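Local coordinates for Sn-glycerol-3-phosphate ABC transporter substrate-binding protein UspB (Mycobacterium tuberculosis, PDB 4MFI), which probably captures glycerophosphocholine outside the cytoplasmic membrane and hands it to an ABC transporter as its substrate-binding subunit, at residues D40-H45 with D93-V98; A151-L156 with V270-S275; P155-N160 with R172-W177. All coordinates share one frame; numbering follows the deposited sequence.

Contact 1 (D40-H45 with D93-V98); sequences DFWSSH and DVPDVV
Asp-40 meets Asp-96 through both of its backbone polar groups. The bond from Asp-40 N to Asp-96 OD2 is 2.9 Å long and almost straight (178°), and it reaches the carboxylate on its anti side, somewhat out of plane. In Asp-96, chi1 of -66° sets CG beside the residue's own backbone N, and OD2 of that carboxylate then takes the N-H of Asp-40. Two successive N-H groups grip Asp-40 O: Asp-96 N at 2.9 Å, on a lone pair, and Val-97 N at 3.1 Å, tilted from the carbonyl plane. Asp-40 OD2 and Asp-96 OD2 come within 4.0 Å, a repulsion probably offset by Lys-33, which forms salt bridges with both; a water donates to Asp-40 OD2 and Val-94 O.

Phe-41 pairs with Val-97 in a parallel bridge. Its CD1 packs on Val-97 CG1 at 3.7 Å, and Val-97 O lies at the ring edge. Trp-42 N continues the ladder to Val-97 O (2.9 Å), while its indole goes to the other face of the sheet and lies over Pro-95. Pro-95 CB stands 3.4 Å from the centroid of the five-membered ring, 10° off the normal, in a CH-pi contact; CG and CD carry the proline ring on toward the benzo half, CD reaching CZ3 of Trp-42 at 3.7 Å.

Helix 317-330 packs on the Phe-41 and Val-97 face, and helix 78-88 on that of Trp-42. Parallel strands between helices in this way are characteristic of the alpha/beta lobes of bacterial solute-binding proteins.

Contact 2 (A151-L156 with V270-S275); sequences ARSTPL and VASTGS
Thr-273 N donates to Thr-154 O at 2.8 Å, nearly in line with the carbonyl. The same threonine answers in the other direction: Thr-273 OG1 accepts from Thr-154 N at 3.1 Å (164°), put there by chi1 of 49°, which sets OG1 between its own N and carbonyl carbon. A side-chain hydroxyl thus stands in for a backbone carbonyl where strand 268-272 ends. Thr-273 CG2 rests 3.5 Å from Thr-154 OG1, itself donating to Pro-155 O.

Pro-155, which has no N-H, occupies a non-hydrogen-bonded antiparallel pair with Ser-272, so the ladder loses nothing there; its CB touches Val-270 CG1 at 3.6 Å. The next pair is hydrogen-bonded, with Leu-156 N to Ala-271 O at 2.8 Å, though bent (138°), and Ala-271 N to Leu-156 O at 3.1 Å. Ser-272 OG accepts from Gly-274 N, an ST turn where the chain leaves the strand, ahead of helix 276-282.

Trp-208 of helix 206-209 packs on Ser-153, Pro-155 and Ser-272. Helix 366-374 packs against Thr-154, Leu-156 and Thr-273, and its Gln-374 donates to Pro-155 O. Helix 257-262 touches Ala-271, and strand 144-160 runs on beside strand 268-272.

Contact 3 (P155-N160 with R172-W177); sequences PLFYYN and RGPQSW
A strand-to-helix connection of the alpha/beta fold is packed here onto its own strand, Phe-157 against Pro-174 and Tyr-159 against the backbone of Arg-172 and Gly-173. Phe-157 and Tyr-159, alternate residues of strand 144-160, both turn toward the loop 172-177, which returns past the strand to start helix 177-191. Phe-157 has CG anti to its backbone N (chi1 -170°); its side chain and that of Pro-174 reach toward each other tip to tip, and Pro-174 CD comes over one face of the ring. CD stands 3.8 Å from the ring centroid and 18° off the normal, a CH-pi contact whose closest carbon is Phe-157 CZ, 3.6 Å from Pro-174 CD. At the edge of the same ring, near its plane, lies Trp-177 CH2, 4.0 Å from Phe-157 CE2. The phenyl and indole planes meet obliquely, 59° apart, the two side chains running past one another antiparallel.

Tyr-159 works on backbone instead. Arg-172 O lies over a face of its ring, toward the rim, and Tyr-159 CE1 comes to 3.9 Å from Gly-173 N. The hydroxyl passes close to Arg-172, Tyr-159 OH to Arg-172 CA being 3.5 Å, but its hydrogen bond goes to Asp-171. Trp-164 NE1 donates to Arg-172 O, and the Trp-164 ring meets that of Tyr-159.

Within the loop, Arg-172 NH1 donates to Gly-173 O at 3.0 Å, with the acceptor almost in the guanidinium plane, and Arg-172 NH2 forms a salt bridge with Glu-179.

Ser-176 is the N-cap of helix 177-191, whose Phe-180 meets Phe-157 edge-to-face and also touches Pro-174, while Val-270 of strand 268-272 packs on Phe-157 and Trp-177.

All three contacts reach the same mixed sheet. Contacts 1 and 3 lie on opposite sides of the chain's centre, their centres 37 Å apart, with contact 2 between them, its centre about 7 Å from the centre of the chain. The nearest atoms of contacts 1 and 2 are about 7 Å apart. Contacts 2 and 3 share Pro-155 and Leu-156 and touch directly: Tyr-158 OH lies 2.8 Å from Ser-272 O, probably hydrogen-bonded, and Val-270 CG2 packs on Trp-177 CH2 at 3.7 Å. This layout is consistent with a two-lobed solute-binding protein in which strand 144-160 passes between the lobes, near the cleft where the family binds ligand.

Contact 1 (D40-H45 with D93-V98)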
loop_
_atom_site.group_PDB
_atom_site.type_symbol
_atom_site.label_atom_id
_atom_site.label_comp_id
_atom_site.label_asym_id
_atom_site.label_seq_id
_atom_site.Cartn_x
_atom_site.Cartn_y
_atom_site.Cartn_z
ATOM N N ASP A 40 -12.297 -22.348 -0.377
ATOM C CA ASP A 40 -12.746 -21.337 0.579
ATOM C C ASP A 40 -11.871 -20.092 0.465
ATOM O O ASP A 40 -10.671 -20.137 0.750
ATOM C CB ASP A 40 -12.727 -21.896 2.010
ATOM C CG ASP A 40 -13.805 -22.954 2.248
ATOM O OD1 ASP A 40 -14.958 -22.749 1.805
ATOM O OD2 ASP A 40 -13.502 -24.002 2.867
ATOM N N PHE A 41 -12.474 -18.995 0.015
ATOM C CA PHE A 41 -11.776 -17.732 -0.211
ATOM C C PHE A 41 -12.186 -16.753 0.885
ATOM O O PHE A 41 -13.329 -16.287 0.923
ATOM C CB PHE A 41 -12.127 -17.193 -1.607
ATOM C CG PHE A 41 -11.585 -15.819 -1.902
ATOM C CD1 PHE A 41 -10.451 -15.334 -1.257
ATOM C CD2 PHE A 41 -12.223 -15.006 -2.829
ATOM C CE1 PHE A 41 -9.967 -14.060 -1.530
ATOM C CE2 PHE A 41 -11.742 -13.733 -3.114
ATOM C CZ PHE A 41 -10.611 -13.262 -2.465
ATOM N N TRP A 42 -11.249 -16.467 1.785
ATOM C CA TRP A 42 -11.488 -15.548 2.894
ATOM C C TRP A 42 -11.067 -14.135 2.529
ATOM O O TRP A 42 -9.878 -13.856 2.341
ATOM C CB TRP A 42 -10.716 -15.990 4.136
ATOM C CG TRP A 42 -11.273 -17.205 4.813
ATOM C CD1 TRP A 42 -12.166 -18.107 4.299
ATOM C CD2 TRP A 42 -10.977 -17.647 6.141
ATOM N NE1 TRP A 42 -12.437 -19.083 5.230
ATOM C CE2 TRP A 42 -11.719 -18.823 6.368
ATOM C CE3 TRP A 42 -10.153 -17.161 7.162
ATOM C CZ2 TRP A 42 -11.656 -19.526 7.573
ATOM C CZ3 TRP A 42 -10.093 -17.859 8.357
ATOM C CH2 TRP A 42 -10.841 -19.025 8.553
ATOM N N SER A 43 -12.048 -13.245 2.434
ATOM C CA SER A 43 -11.802 -11.860 2.056
ATOM C C SER A 43 -12.518 -10.891 2.996
ATOM O O SER A 43 -13.535 -11.235 3.604
ATOM C CB SER A 43 -12.282 -11.625 0.622
ATOM O OG SER A 43 -12.097 -10.275 0.235
ATOM N N SER A 44 -11.975 -9.685 3.113
ATOM C CA SER A 44 -12.651 -8.604 3.819
ATOM C C SER A 44 -13.416 -7.721 2.836
ATOM O O SER A 44 -14.007 -6.714 3.225
ATOM C CB SER A 44 -11.639 -7.759 4.589
ATOM O OG SER A 44 -10.607 -7.320 3.722
ATOM N N HIS A 45 -13.406 -8.113 1.565
ATOM C CA HIS A 45 -14.071 -7.347 0.511
ATOM C C HIS A 45 -13.595 -5.894 0.490
ATOM O O HIS A 45 -14.410 -4.974 0.598
ATOM C CB HIS A 45 -15.598 -7.377 0.683
ATOM C CG HIS A 45 -16.149 -8.717 1.071
ATOM N ND1 HIS A 45 -15.899 -9.865 0.350
ATOM C CD2 HIS A 45 -16.948 -9.086 2.099
ATOM C CE1 HIS A 45 -16.515 -10.885 0.923
ATOM N NE2 HIS A 45 -17.162 -10.439 1.984
ATOM N N ASP A 93 -9.801 -26.345 9.350
ATOM C CA ASP A 93 -10.787 -25.475 8.719
ATOM C C ASP A 93 -10.154 -24.132 8.356
ATOM O O ASP A 93 -10.702 -23.066 8.642
ATOM C CB ASP A 93 -12.013 -25.282 9.618
ATOM C CG ASP A 93 -12.821 -26.557 9.786
ATOM O OD1 ASP A 93 -12.752 -27.169 10.874
ATOM O OD2 ASP A 93 -13.522 -26.950 8.831
ATOM N N VAL A 94 -8.982 -24.201 7.736
ATOM C CA VAL A 94 -8.300 -23.022 7.225
ATOM C C VAL A 94 -8.864 -22.675 5.855
ATOM O O VAL A 94 -9.458 -23.527 5.189
ATOM C CB VAL A 94 -6.772 -23.254 7.115
ATOM C CG1 VAL A 94 -6.146 -23.381 8.503
ATOM C CG2 VAL A 94 -6.473 -24.477 6.264
ATOM N N PRO A 95 -8.698 -21.415 5.431
ATOM C CA PRO A 95 -9.084 -21.052 4.065
ATOM C C PRO A 95 -8.153 -21.711 3.056
ATOM O O PRO A 95 -7.042 -22.115 3.415
ATOM C CB PRO A 95 -8.881 -19.536 4.039
ATOM C CG PRO A 95 -7.856 -19.269 5.115
ATOM C CD PRO A 95 -8.192 -20.261 6.196
ATOM N N ASP A 96 -8.599 -21.823 1.811
ATOM C CA ASP A 96 -7.705 -22.202 0.721
ATOM C C ASP A 96 -6.960 -20.994 0.181
ATOM O O ASP A 96 -5.807 -21.100 -0.261
ATOM C CB ASP A 96 -8.493 -22.859 -0.409
ATOM C CG ASP A 96 -9.084 -24.179 0.005
ATOM O OD1 ASP A 96 -8.389 -25.210 -0.120
ATOM O OD2 ASP A 96 -10.241 -24.182 0.477
ATOM N N VAL A 97 -7.636 -19.846 0.212
ATOM C CA VAL A 97 -7.097 -18.584 -0.294
ATOM C C VAL A 97 -7.438 -17.525 0.737
ATOM O O VAL A 97 -8.599 -17.395 1.132
ATOM C CB VAL A 97 -7.720 -18.211 -1.660
ATOM C CG1 VAL A 97 -7.225 -16.844 -2.124
ATOM C CG2 VAL A 97 -7.402 -19.280 -2.701
ATOM N N VAL A 98 -6.434 -16.790 1.199
ATOM C CA VAL A 98 -6.655 -15.797 2.246
ATOM C C VAL A 98 -6.031 -14.448 1.896
ATOM O O VAL A 98 -4.908 -14.375 1.383
ATOM C CB VAL A 98 -6.171 -16.301 3.642
ATOM C CG1 VAL A 98 -4.665 -16.584 3.638
ATOM C CG2 VAL A 98 -6.542 -15.316 4.739
HETATM O O HOH W 1 -12.286 -23.432 5.852
#

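Contact 2 (A151-L156 with V270-S275)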
loop_
_atom_site.group_PDB
_atom_site.type_symbol
_atom_site.label_atom_id
_atom_site.label_comp_id
_atom_site.label_asym_id
_atom_site.label_seq_id
_atom_site.Cartn_x
_atom_site.Cartn_y
_atom_site.Cartn_z
ATOM N N ALA A 151 -5.347 -6.416 -4.096
ATOM C CA ALA A 151 -5.976 -5.114 -3.861
ATOM C C ALA A 151 -4.884 -4.133 -3.458
ATOM O O ALA A 151 -4.580 -3.979 -2.273
ATOM C CB ALA A 151 -7.029 -5.223 -2.764
ATOM N N ARG A 152 -4.272 -3.498 -4.454
ATOM C CA ARG A 152 -3.054 -2.723 -4.238
ATOM C C ARG A 152 -3.259 -1.235 -4.493
ATOM O O ARG A 152 -4.052 -0.844 -5.345
ATOM C CB ARG A 152 -1.914 -3.263 -5.115
ATOM C CG ARG A 152 -1.704 -4.795 -5.011
ATOM C CD ARG A 152 -1.519 -5.305 -3.560
ATOM N NE ARG A 152 -0.571 -4.439 -2.877
ATOM C CZ ARG A 152 0.751 -4.572 -2.918
ATOM N NH1 ARG A 152 1.320 -5.631 -3.496
ATOM N NH2 ARG A 152 1.504 -3.653 -2.335
ATOM N N SER A 153 -2.522 -0.420 -3.743
ATOM C CA SER A 153 -2.619 1.030 -3.804
ATOM C C SER A 153 -1.220 1.613 -3.704
ATOM O O SER A 153 -0.260 0.894 -3.416
ATOM C CB SER A 153 -3.416 1.517 -2.606
ATOM O OG SER A 153 -2.757 1.099 -1.422
ATOM N N THR A 154 -1.103 2.916 -3.948
ATOM C CA THR A 154 0.116 3.658 -3.637
ATOM C C THR A 154 -0.288 5.023 -3.102
ATOM O O THR A 154 -1.446 5.428 -3.229
ATOM C CB THR A 154 1.008 3.916 -4.879
ATOM O OG1 THR A 154 0.409 4.934 -5.687
ATOM C CG2 THR A 154 1.235 2.655 -5.695
ATOM N N PRO A 155 0.664 5.751 -2.511
ATOM C CA PRO A 155 0.369 7.161 -2.255
ATOM C C PRO A 155 0.290 7.953 -3.564
ATOM O O PRO A 155 0.823 7.539 -4.602
ATOM C CB PRO A 155 1.574 7.617 -1.425
ATOM C CG PRO A 155 2.076 6.355 -0.776
ATOM C CD PRO A 155 1.915 5.328 -1.858
ATOM N N LEU A 156 -0.381 9.096 -3.496
ATOM C CA LEU A 156 -0.573 9.977 -4.636
ATOM C C LEU A 156 -0.530 11.408 -4.108
ATOM O O LEU A 156 -0.951 11.661 -2.979
ATOM C CB LEU A 156 -1.933 9.688 -5.267
ATOM C CG LEU A 156 -2.170 10.179 -6.689
ATOM C CD1 LEU A 156 -1.154 9.568 -7.637
ATOM C CD2 LEU A 156 -3.596 9.831 -7.118
ATOM N N VAL A 270 -0.546 14.154 0.458
ATOM C CA VAL A 270 -0.246 12.803 0.006
ATOM C C VAL A 270 -1.212 11.845 0.691
ATOM O O VAL A 270 -1.259 11.745 1.917
ATOM C CB VAL A 270 1.214 12.404 0.291
ATOM C CG1 VAL A 270 1.449 10.940 -0.067
ATOM C CG2 VAL A 270 2.163 13.301 -0.491
ATOM N N ALA A 271 -2.016 11.171 -0.119
ATOM C CA ALA A 271 -3.002 10.233 0.386
ATOM C C ALA A 271 -3.049 9.031 -0.544
ATOM O O ALA A 271 -2.385 9.016 -1.573
ATOM C CB ALA A 271 -4.372 10.901 0.486
ATOM N N SER A 272 -3.834 8.024 -0.196
ATOM C CA SER A 272 -3.883 6.832 -1.030
ATOM C C SER A 272 -4.555 7.073 -2.372
ATOM O O SER A 272 -5.468 7.902 -2.492
ATOM C CB SER A 272 -4.625 5.717 -0.297
ATOM O OG SER A 272 -4.617 4.517 -1.045
ATOM N N THR A 273 -4.111 6.324 -3.378
ATOM C CA THR A 273 -4.852 6.213 -4.630
ATOM C C THR A 273 -6.279 5.718 -4.363
ATOM O O THR A 273 -7.196 5.990 -5.144
ATOM C CB THR A 273 -4.149 5.254 -5.619
ATOM O OG1 THR A 273 -3.814 4.030 -4.948
ATOM C CG2 THR A 273 -2.880 5.879 -6.152
ATOM N N GLY A 274 -6.468 5.005 -3.253
ATOM C CA GLY A 274 -7.781 4.509 -2.881
ATOM C C GLY A 274 -8.770 5.608 -2.538
ATOM O O GLY A 274 -9.981 5.368 -2.491
ATOM N N SER A 275 -8.259 6.813 -2.299
ATOM C CA SER A 275 -9.106 7.953 -1.972
ATOM C C SER A 275 -9.527 8.748 -3.199
ATOM O O SER A 275 -10.319 9.685 -3.085
ATOM C CB SER A 275 -8.395 8.884 -0.988
ATOM O OG SER A 275 -8.242 8.250 0.268
#

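Contact 3 (P155-N160 with R172-W177)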
loop_
_atom_site.group_PDB
_atom_site.type_symbol
_atom_site.label_atom_id
_atom_site.label_comp_id
_atom_site.label_asym_id
_atom_site.label_seq_id
_atom_site.Cartn_x
_atom_site.Cartn_y
_atom_site.Cartn_z
ATOM N N PRO A 155 0.664 5.751 -2.511
ATOM C CA PRO A 155 0.369 7.161 -2.255
ATOM C C PRO A 155 0.290 7.953 -3.564
ATOM O O PRO A 155 0.823 7.539 -4.602
ATOM C CB PRO A 155 1.574 7.617 -1.425
ATOM C CG PRO A 155 2.076 6.355 -0.776
ATOM C CD PRO A 155 1.915 5.328 -1.858
ATOM N N LEU A 156 -0.381 9.096 -3.496
ATOM C CA LEU A 156 -0.573 9.977 -4.636
ATOM C C LEU A 156 -0.530 11.408 -4.108
ATOM O O LEU A 156 -0.951 11.661 -2.979
ATOM C CB LEU A 156 -1.933 9.688 -5.267
ATOM C CG LEU A 156 -2.170 10.179 -6.689
ATOM C CD1 LEU A 156 -1.154 9.568 -7.637
ATOM C CD2 LEU A 156 -3.596 9.831 -7.118
ATOM N N PHE A 157 -0.009 12.338 -4.908
ATOM C CA PHE A 157 0.070 13.744 -4.509
ATOM C C PHE A 157 -1.125 14.492 -5.095
ATOM O O PHE A 157 -1.228 14.665 -6.306
ATOM C CB PHE A 157 1.400 14.355 -4.984
ATOM C CG PHE A 157 1.688 15.719 -4.414
ATOM C CD1 PHE A 157 1.087 16.859 -4.946
ATOM C CD2 PHE A 157 2.586 15.869 -3.361
ATOM C CE1 PHE A 157 1.355 18.129 -4.409
ATOM C CE2 PHE A 157 2.870 17.128 -2.832
ATOM C CZ PHE A 157 2.250 18.259 -3.353
ATOM N N TYR A 158 -2.040 14.914 -4.230
ATOM C CA TYR A 158 -3.236 15.629 -4.648
ATOM C C TYR A 158 -3.007 17.125 -4.505
ATOM O O TYR A 158 -2.448 17.573 -3.499
ATOM C CB TYR A 158 -4.422 15.220 -3.772
ATOM C CG TYR A 158 -4.852 13.776 -3.918
ATOM C CD1 TYR A 158 -5.832 13.421 -4.839
ATOM C CD2 TYR A 158 -4.298 12.765 -3.127
ATOM C CE1 TYR A 158 -6.255 12.113 -4.977
ATOM C CE2 TYR A 158 -4.714 11.433 -3.267
ATOM C CZ TYR A 158 -5.695 11.117 -4.199
ATOM O OH TYR A 158 -6.140 9.816 -4.353
ATOM N N TYR A 159 -3.448 17.909 -5.485
ATOM C CA TYR A 159 -3.292 19.359 -5.386
ATOM C C TYR A 159 -4.482 20.147 -5.910
ATOM O O TYR A 159 -5.136 19.753 -6.877
ATOM C CB TYR A 159 -1.978 19.847 -6.010
ATOM C CG TYR A 159 -1.837 19.718 -7.518
ATOM C CD1 TYR A 159 -1.427 18.522 -8.109
ATOM C CD2 TYR A 159 -2.063 20.811 -8.350
ATOM C CE1 TYR A 159 -1.267 18.419 -9.493
ATOM C CE2 TYR A 159 -1.906 20.719 -9.725
ATOM C CZ TYR A 159 -1.517 19.522 -10.295
ATOM O OH TYR A 159 -1.361 19.446 -11.662
ATOM N N ASN A 160 -4.748 21.256 -5.229
ATOM C CA ASN A 160 -5.843 22.164 -5.530
ATOM C C ASN A 160 -5.369 23.145 -6.603
ATOM O O ASN A 160 -4.452 23.943 -6.368
ATOM C CB ASN A 160 -6.203 22.876 -4.223
ATOM C CG ASN A 160 -7.349 23.842 -4.356
ATOM O OD1 ASN A 160 -7.424 24.624 -5.299
ATOM N ND2 ASN A 160 -8.238 23.822 -3.365
ATOM N N ARG A 172 1.501 21.314 -12.163
ATOM C CA ARG A 172 2.114 20.004 -11.964
ATOM C C ARG A 172 2.418 19.836 -10.487
ATOM O O ARG A 172 2.477 20.814 -9.738
ATOM C CB ARG A 172 3.421 19.892 -12.760
ATOM C CG ARG A 172 4.432 20.990 -12.439
ATOM C CD ARG A 172 5.816 20.573 -12.901
ATOM N NE ARG A 172 6.820 21.623 -12.761
ATOM C CZ ARG A 172 7.514 21.852 -11.647
ATOM N NH1 ARG A 172 7.279 21.134 -10.553
ATOM N NH2 ARG A 172 8.425 22.817 -11.618
ATOM N N GLY A 173 2.631 18.598 -10.064
ATOM C CA GLY A 173 3.162 18.377 -8.739
ATOM C C GLY A 173 4.614 18.816 -8.684
ATOM O O GLY A 173 5.242 19.096 -9.717
ATOM N N PRO A 174 5.169 18.885 -7.469
ATOM C CA PRO A 174 6.575 19.268 -7.308
ATOM C C PRO A 174 7.543 18.224 -7.874
ATOM O O PRO A 174 7.277 17.013 -7.823
ATOM C CB PRO A 174 6.729 19.389 -5.789
ATOM C CG PRO A 174 5.672 18.453 -5.230
ATOM C CD PRO A 174 4.518 18.550 -6.187
ATOM N N GLN A 175 8.663 18.703 -8.416
ATOM C CA GLN A 175 9.716 17.857 -8.971
ATOM C C GLN A 175 10.567 17.227 -7.881
ATOM O O GLN A 175 11.173 16.171 -8.079
ATOM C CB GLN A 175 10.628 18.706 -9.865
ATOM C CG GLN A 175 10.058 19.042 -11.237
ATOM C CD GLN A 175 10.138 17.871 -12.191
ATOM O OE1 GLN A 175 10.669 16.809 -11.851
ATOM N NE2 GLN A 175 9.619 18.057 -13.393
ATOM N N SER A 176 10.644 17.906 -6.742
ATOM C CA SER A 176 11.363 17.401 -5.583
ATOM C C SER A 176 10.637 17.874 -4.340
ATOM O O SER A 176 9.901 18.871 -4.380
ATOM C CB SER A 176 12.815 17.903 -5.563
ATOM O OG SER A 176 12.878 19.311 -5.373
ATOM N N TRP A 177 10.851 17.191 -3.227
ATOM C CA TRP A 177 10.296 17.675 -1.977
ATOM C C TRP A 177 10.861 19.041 -1.588
ATOM O O TRP A 177 10.148 19.869 -1.007
ATOM C CB TRP A 177 10.472 16.629 -0.871
ATOM C CG TRP A 177 9.452 15.537 -1.003
ATOM C CD1 TRP A 177 9.658 14.261 -1.452
ATOM C CD2 TRP A 177 8.054 15.648 -0.728
ATOM N NE1 TRP A 177 8.462 13.566 -1.456
ATOM C CE2 TRP A 177 7.466 14.398 -1.018
ATOM C CE3 TRP A 177 7.240 16.683 -0.258
ATOM C CZ2 TRP A 177 6.100 14.155 -0.847
ATOM C CZ3 TRP A 177 5.885 16.442 -0.090
ATOM C CH2 TRP A 177 5.329 15.187 -0.384
#